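PDB 2RCC: ribonucleoside-diphosphate reductase subunit beta from Bacillus halodurans C-125, which provides the precursors for DNA synthesis as the iron-binding small subunit of class I ribonucleotide reductase, which converts ribonucleoside diphosphates into deoxyribonucleotides. Local coordinates for the interface of chains A and B. Numbering follows the deposited sequence. Chains: chain A/B, Ribonucleoside-diphosphate reductase subunit beta.

Contact 1: the interface of chains A and B. Residues chain A 11-12, 17, 28, 30; chain B 87, 146-147.
The side-chain oxygen OD1 of A:Asn17 is approached by donors from both chains: the hydroxyl OG of A:Ser28 at 2.6 Å, and, much more weakly, the side-chain amine NZ of B:Lys147 at 3.4 Å. This is where the N-terminal loop of one ribonucleotide reductase small chain drapes over the helical body of its partner. A:Ser28 OG also accepts the backbone N of A:Val30 at 3.1 Å, so the loop is braced before it meets the indole of B:Trp146, at the middle of the contact. A chi1 of 69°, with CG between the backbone N and the carbonyl carbon, turns that indole so that one face meets A:Val30 CG2, 3.6 Å from the centroid of the five-membered ring, and the other its own chain's B:Lys147 CG. A:Ser28 CB presses on the ring atom CZ2 of B:Trp146 at 3.3 Å. A:Tyr11 runs past the indole in the opposite direction, its CE1 close to CZ3. The CE1-CZ edge of B:Phe87, from helix 72-102, points at the CD1/CE1 side of the A:Tyr11 ring, an edge-to-face pair with planes at 90° and centroids 5.6 Å apart. A water completes the join, 2.8 Å from A:Tyr11 OH and 2.9 Å from B:Trp146 O.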
# COMPACT_ATOMS: atom_id res chain seq x y z
N TYR A 11 13.07 11.01 -4.82
CA TYR A 11 14.47 11.01 -4.39
C TYR A 11 14.96 12.46 -4.25
O TYR A 11 14.83 13.25 -5.19
CB TYR A 11 15.28 10.34 -5.48
CG TYR A 11 16.79 10.31 -5.36
CD1 TYR A 11 17.40 9.46 -4.47
CD2 TYR A 11 17.60 11.05 -6.21
CE1 TYR A 11 18.78 9.37 -4.39
CE2 TYR A 11 18.98 10.96 -6.14
CZ TYR A 11 19.57 10.11 -5.22
OH TYR A 11 20.95 9.98 -5.13
N ASP A 12 15.46 12.82 -3.08
CA ASP A 12 16.01 14.17 -2.84
C ASP A 12 17.22 14.07 -1.89
O ASP A 12 17.08 13.87 -0.69
CB ASP A 12 14.89 15.06 -2.29
CG ASP A 12 15.30 16.50 -2.10
OD1 ASP A 12 16.45 16.86 -2.35
OD2 ASP A 12 14.45 17.29 -1.71
N ASN A 17 15.85 12.55 6.14
CA ASN A 17 14.92 11.42 6.08
C ASN A 17 13.63 11.74 6.81
O ASN A 17 12.56 11.36 6.32
CB ASN A 17 15.58 10.12 6.64
CG ASN A 17 16.83 9.69 5.84
OD1 ASN A 17 17.03 10.12 4.69
ND2 ASN A 17 17.64 8.80 6.44
N SER A 28 13.86 13.19 2.07
CA SER A 28 14.70 12.44 1.16
C SER A 28 13.98 11.37 0.37
O SER A 28 14.42 11.02 -0.72
CB SER A 28 15.80 11.72 1.91
OG SER A 28 15.33 10.78 2.83
N VAL A 30 13.74 8.36 1.66
CA VAL A 30 14.29 7.14 2.22
C VAL A 30 13.72 7.10 3.63
O VAL A 30 13.90 8.05 4.40
CB VAL A 30 15.82 7.17 2.29
CG1 VAL A 30 16.35 5.89 2.95
CG2 VAL A 30 16.42 7.34 0.90
N PHE B 87 17.19 1.76 0.80
CA PHE B 87 17.04 2.79 -0.25
C PHE B 87 16.13 2.26 -1.35
O PHE B 87 15.18 2.93 -1.74
CB PHE B 87 18.40 3.21 -0.88
CG PHE B 87 18.25 4.18 -2.01
CD1 PHE B 87 18.15 5.50 -1.74
CD2 PHE B 87 18.12 3.76 -3.33
CE1 PHE B 87 17.90 6.43 -2.77
CE2 PHE B 87 17.88 4.67 -4.34
CZ PHE B 87 17.77 6.00 -4.05
N TRP B 146 23.45 6.43 1.40
CA TRP B 146 23.01 6.78 0.05
C TRP B 146 23.31 8.26 -0.35
O TRP B 146 23.45 8.55 -1.54
CB TRP B 146 21.51 6.42 -0.11
CG TRP B 146 20.64 7.28 0.69
CD1 TRP B 146 20.29 7.13 2.00
CD2 TRP B 146 20.06 8.47 0.26
NE1 TRP B 146 19.49 8.16 2.39
CE2 TRP B 146 19.35 9.00 1.33
CE3 TRP B 146 20.07 9.17 -0.95
CZ2 TRP B 146 18.65 10.16 1.24
CZ3 TRP B 146 19.38 10.30 -1.05
CH2 TRP B 146 18.68 10.81 0.04
N LYS B 147 23.39 9.17 0.62
CA LYS B 147 23.69 10.58 0.35
C LYS B 147 25.20 10.81 0.29
O LYS B 147 25.61 11.75 -0.37
CB LYS B 147 23.17 11.52 1.43
CG LYS B 147 21.72 11.39 1.81
CD LYS B 147 21.33 12.35 2.98
CE LYS B 147 19.89 12.04 3.48
NZ LYS B 147 19.39 12.60 4.77
O HOH W 1 21.77 7.72 -3.74

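Contact 2: the interface of chains A and B. Residues chain A 52, 54, 117, 120-121, 124; chain B 45, 49, 114.
Helix 106-133 of chain A packs here against helix 41-50 and helix 106-133 of chain B, with the loop residues A:Phe52 and A:Thr54 flanking the end of helix 41-50. The family forms a small-subunit dimer, and the contacts in this patch of it are mostly apolar. B:Leu49 reaches in two directions: CD2 comes up to the rim of the A:Phe117 ring, in its plane, 3.9 Å from CE1, while CD1 slides past the methyl CG2 of A:Thr54. B:Val114 CG2 sits at the rim of the same phenyl ring, and the CA of B:Val114 lies 3.8 Å from A:Phe117 CD1, so the ring is held along an edge by two aliphatic side chains of the partner. Next to it, A:Val120 CG1 runs alongside the B:Tyr45 ring, touching CE1 at 3.9 Å. The ring of B:Tyr45 points out along A:Val121 towards A:Gln124, whose chain bends at chi2 (-104°) and brings OE1 to the edge of the phenol ring, in its plane, the amide and ring planes 73° apart. The phenol hydroxyl OH of B:Tyr45 gives its hydrogen to the amide oxygen OE1 of A:Gln124 at 2.7 Å, arriving tilted 30° from the carbonyl plane.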
# COMPACT_ATOMS: atom_id res chain seq x y z
N PHE A 52 -3.70 -7.60 10.81
CA PHE A 52 -3.85 -8.23 9.50
C PHE A 52 -4.97 -9.28 9.51
O PHE A 52 -5.06 -10.06 10.45
CB PHE A 52 -2.55 -8.89 9.05
CG PHE A 52 -2.61 -9.47 7.66
CD1 PHE A 52 -2.45 -8.65 6.55
CD2 PHE A 52 -2.87 -10.82 7.46
CE1 PHE A 52 -2.51 -9.19 5.26
CE2 PHE A 52 -2.95 -11.35 6.17
CZ PHE A 52 -2.78 -10.52 5.08
N THR A 54 -7.70 -11.53 6.38
CA THR A 54 -8.18 -11.66 5.02
C THR A 54 -9.52 -12.36 5.08
O THR A 54 -9.80 -13.09 6.02
CB THR A 54 -7.24 -12.45 4.02
OG1 THR A 54 -7.39 -13.85 4.20
CG2 THR A 54 -5.78 -11.99 4.16
N PHE A 117 -4.02 -0.81 0.08
CA PHE A 117 -4.04 -2.26 0.19
C PHE A 117 -5.25 -2.76 1.03
O PHE A 117 -5.99 -3.67 0.61
CB PHE A 117 -2.72 -2.73 0.74
CG PHE A 117 -2.76 -4.12 1.26
CD1 PHE A 117 -2.88 -5.19 0.38
CD2 PHE A 117 -2.81 -4.36 2.60
CE1 PHE A 117 -3.02 -6.50 0.86
CE2 PHE A 117 -2.91 -5.64 3.09
CZ PHE A 117 -3.01 -6.71 2.20
N VAL A 120 -8.33 -2.53 -0.98
CA VAL A 120 -8.35 -3.65 -1.91
C VAL A 120 -8.94 -4.88 -1.24
O VAL A 120 -9.85 -5.52 -1.78
CB VAL A 120 -6.95 -3.99 -2.51
CG1 VAL A 120 -6.97 -5.35 -3.18
CG2 VAL A 120 -6.50 -2.89 -3.53
N VAL A 121 -8.44 -5.20 -0.05
CA VAL A 121 -8.93 -6.33 0.71
C VAL A 121 -10.41 -6.17 1.18
O VAL A 121 -11.20 -7.14 1.11
CB VAL A 121 -8.02 -6.69 1.89
CG1 VAL A 121 -8.63 -7.88 2.66
CG2 VAL A 121 -6.59 -7.06 1.39
N GLN A 124 -12.61 -6.82 -1.93
CA GLN A 124 -12.67 -8.26 -2.20
C GLN A 124 -13.52 -9.04 -1.16
O GLN A 124 -14.15 -10.06 -1.51
CB GLN A 124 -11.24 -8.82 -2.35
CG GLN A 124 -11.16 -10.32 -2.62
CD GLN A 124 -10.76 -11.12 -1.42
OE1 GLN A 124 -9.91 -10.70 -0.61
NE2 GLN A 124 -11.27 -12.34 -1.34
N TYR B 45 -3.16 -12.94 -6.58
CA TYR B 45 -3.70 -12.21 -5.43
C TYR B 45 -3.76 -13.12 -4.18
O TYR B 45 -3.25 -12.75 -3.12
CB TYR B 45 -5.05 -11.60 -5.78
CG TYR B 45 -5.79 -10.98 -4.63
CD1 TYR B 45 -5.45 -9.71 -4.16
CD2 TYR B 45 -6.85 -11.64 -4.01
CE1 TYR B 45 -6.11 -9.14 -3.11
CE2 TYR B 45 -7.52 -11.08 -2.96
CZ TYR B 45 -7.16 -9.82 -2.51
OH TYR B 45 -7.84 -9.24 -1.46
N LEU B 49 -1.46 -12.81 -0.67
CA LEU B 49 -2.11 -12.75 0.63
C LEU B 49 -1.68 -13.89 1.52
O LEU B 49 -1.40 -13.67 2.70
CB LEU B 49 -3.63 -12.77 0.52
CG LEU B 49 -4.36 -11.52 0.00
CD1 LEU B 49 -5.88 -11.70 0.18
CD2 LEU B 49 -3.92 -10.27 0.76
N VAL B 114 -1.18 -4.50 -3.59
CA VAL B 114 -0.65 -5.52 -2.68
C VAL B 114 0.85 -5.47 -2.68
O VAL B 114 1.48 -5.51 -1.62
CB VAL B 114 -1.14 -6.95 -3.04
CG1 VAL B 114 -0.53 -8.02 -2.07
CG2 VAL B 114 -2.69 -7.00 -3.02

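Contact 3: the interface of chains A and B. Residues chain A 110, 113-114; chain B 93, 97, 116-117, 120.
Helix 106-133, one of the long helices of the di-iron small-chain fold, meets its counterpart from the other subunit here, A:Ser113 facing B:Ser116 and B:Val120. The two hydroxyls face each other, A:Ser113 OG lying 2.8 Å from B:Ser116 OG in a hydrogen bond whose direction the model does not settle. B:Ser116 OG also donates to the backbone O of B:Thr93, 2.9 Å away in the carbonyl plane and on a lone pair. With OG turned away from the backbone N (chi1 -172°), the B:Ser116 hydroxyl can touch both partners, linking helix 72-102 of its own chain to the neighbouring subunit. Replacing B:Ser116 by an alanine would probably leave A:Ser113 OG without its mate across the interface and break the side-chain tie to B:Thr93 O. Apolar groups close round the pair. B:Val120 CG2 packs on A:Ser113 CB at 3.7 Å, and the selenium of selenomethionine B:Met97 touches A:Ser113 CB at 3.9 Å. The other methyl of B:Val120, CG1, meets A:Val114 CG2 at 3.8 Å, the two side chains crossing at about a right angle, while CD1 of B:Phe117 comes within 4.1 Å of A:Val114 CG2. B:Glu119, a likely iron ligand, lies within this stretch of the helix, and B:His122 follows it; the probable active-site B:Tyr126 is about 13 Å from the centre of the patch.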
# COMPACT_ATOMS: atom_id res chain seq x y z
N ALA A 110 3.94 6.01 3.04
CA ALA A 110 3.91 4.56 3.28
C ALA A 110 2.57 4.11 3.90
O ALA A 110 1.98 3.06 3.53
CB ALA A 110 5.07 4.15 4.18
N SER A 113 -0.03 3.76 1.37
CA SER A 113 0.11 2.48 0.68
C SER A 113 -0.59 1.36 1.46
O SER A 113 -1.31 0.56 0.88
CB SER A 113 1.60 2.16 0.40
OG SER A 113 1.76 0.87 -0.12
N VAL A 114 -0.37 1.30 2.77
CA VAL A 114 -1.01 0.32 3.63
C VAL A 114 -2.54 0.53 3.56
O VAL A 114 -3.25 -0.43 3.37
CB VAL A 114 -0.51 0.39 5.11
CG1 VAL A 114 -1.30 -0.59 6.00
CG2 VAL A 114 1.01 0.20 5.20
N THR B 93 8.48 1.36 -2.89
CA THR B 93 7.18 1.57 -2.28
C THR B 93 6.44 2.69 -3.01
O THR B 93 5.27 2.56 -3.32
CB THR B 93 7.28 2.00 -0.81
OG1 THR B 93 7.87 0.93 -0.05
CG2 THR B 93 5.88 2.37 -0.26
N MSE B 97 3.25 2.44 -5.82
CA MSE B 97 2.02 3.16 -5.49
C MSE B 97 1.60 4.06 -6.66
O MSE B 97 0.43 4.12 -7.01
CB MSE B 97 2.20 3.94 -4.17
CG MSE B 97 1.09 4.81 -3.70
SE MSE B 97 1.44 5.36 -1.86
CE MSE B 97 3.32 5.59 -1.80
N SER B 116 2.86 -2.88 -3.42
CA SER B 116 3.32 -1.66 -2.71
C SER B 116 3.28 -1.84 -1.19
O SER B 116 4.24 -1.46 -0.49
CB SER B 116 2.52 -0.43 -3.12
OG SER B 116 3.07 0.77 -2.58
N PHE B 117 2.20 -2.44 -0.70
CA PHE B 117 2.07 -2.77 0.72
C PHE B 117 3.20 -3.72 1.17
O PHE B 117 3.79 -3.54 2.28
CB PHE B 117 0.72 -3.39 1.06
CG PHE B 117 0.74 -4.19 2.37
CD1 PHE B 117 0.78 -3.53 3.60
CD2 PHE B 117 0.72 -5.59 2.35
CE1 PHE B 117 0.79 -4.25 4.80
CE2 PHE B 117 0.74 -6.32 3.53
CZ PHE B 117 0.78 -5.65 4.76
N VAL B 120 6.30 -1.74 1.71
CA VAL B 120 6.25 -1.03 2.99
C VAL B 120 6.81 -1.95 4.12
O VAL B 120 7.67 -1.52 4.90
CB VAL B 120 4.82 -0.52 3.36
CG1 VAL B 120 4.82 0.02 4.81
CG2 VAL B 120 4.32 0.55 2.39

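Contact 2 and contact 3 lie about 12 Å apart between C-alpha centres, and both use helix 106-133 of each chain. Residues 114, 117 and 120 appear in both with the chains exchanged, as expected of an approximate two-fold, although the whole interface is not an exact one. Contact 1 is about 17 Å from contact 3 and 29 Å from contact 2; it shares helix 72-102 of chain B with contact 3. The helical seam runs close to the probable active-site tyrosines, about 10 Å (A:Tyr126, contact 2) and 13 Å (B:Tyr126, contact 3) from the patch centres. Contact 1, about 36 Å from A:Tyr126, adds a hold by the N-terminal loop.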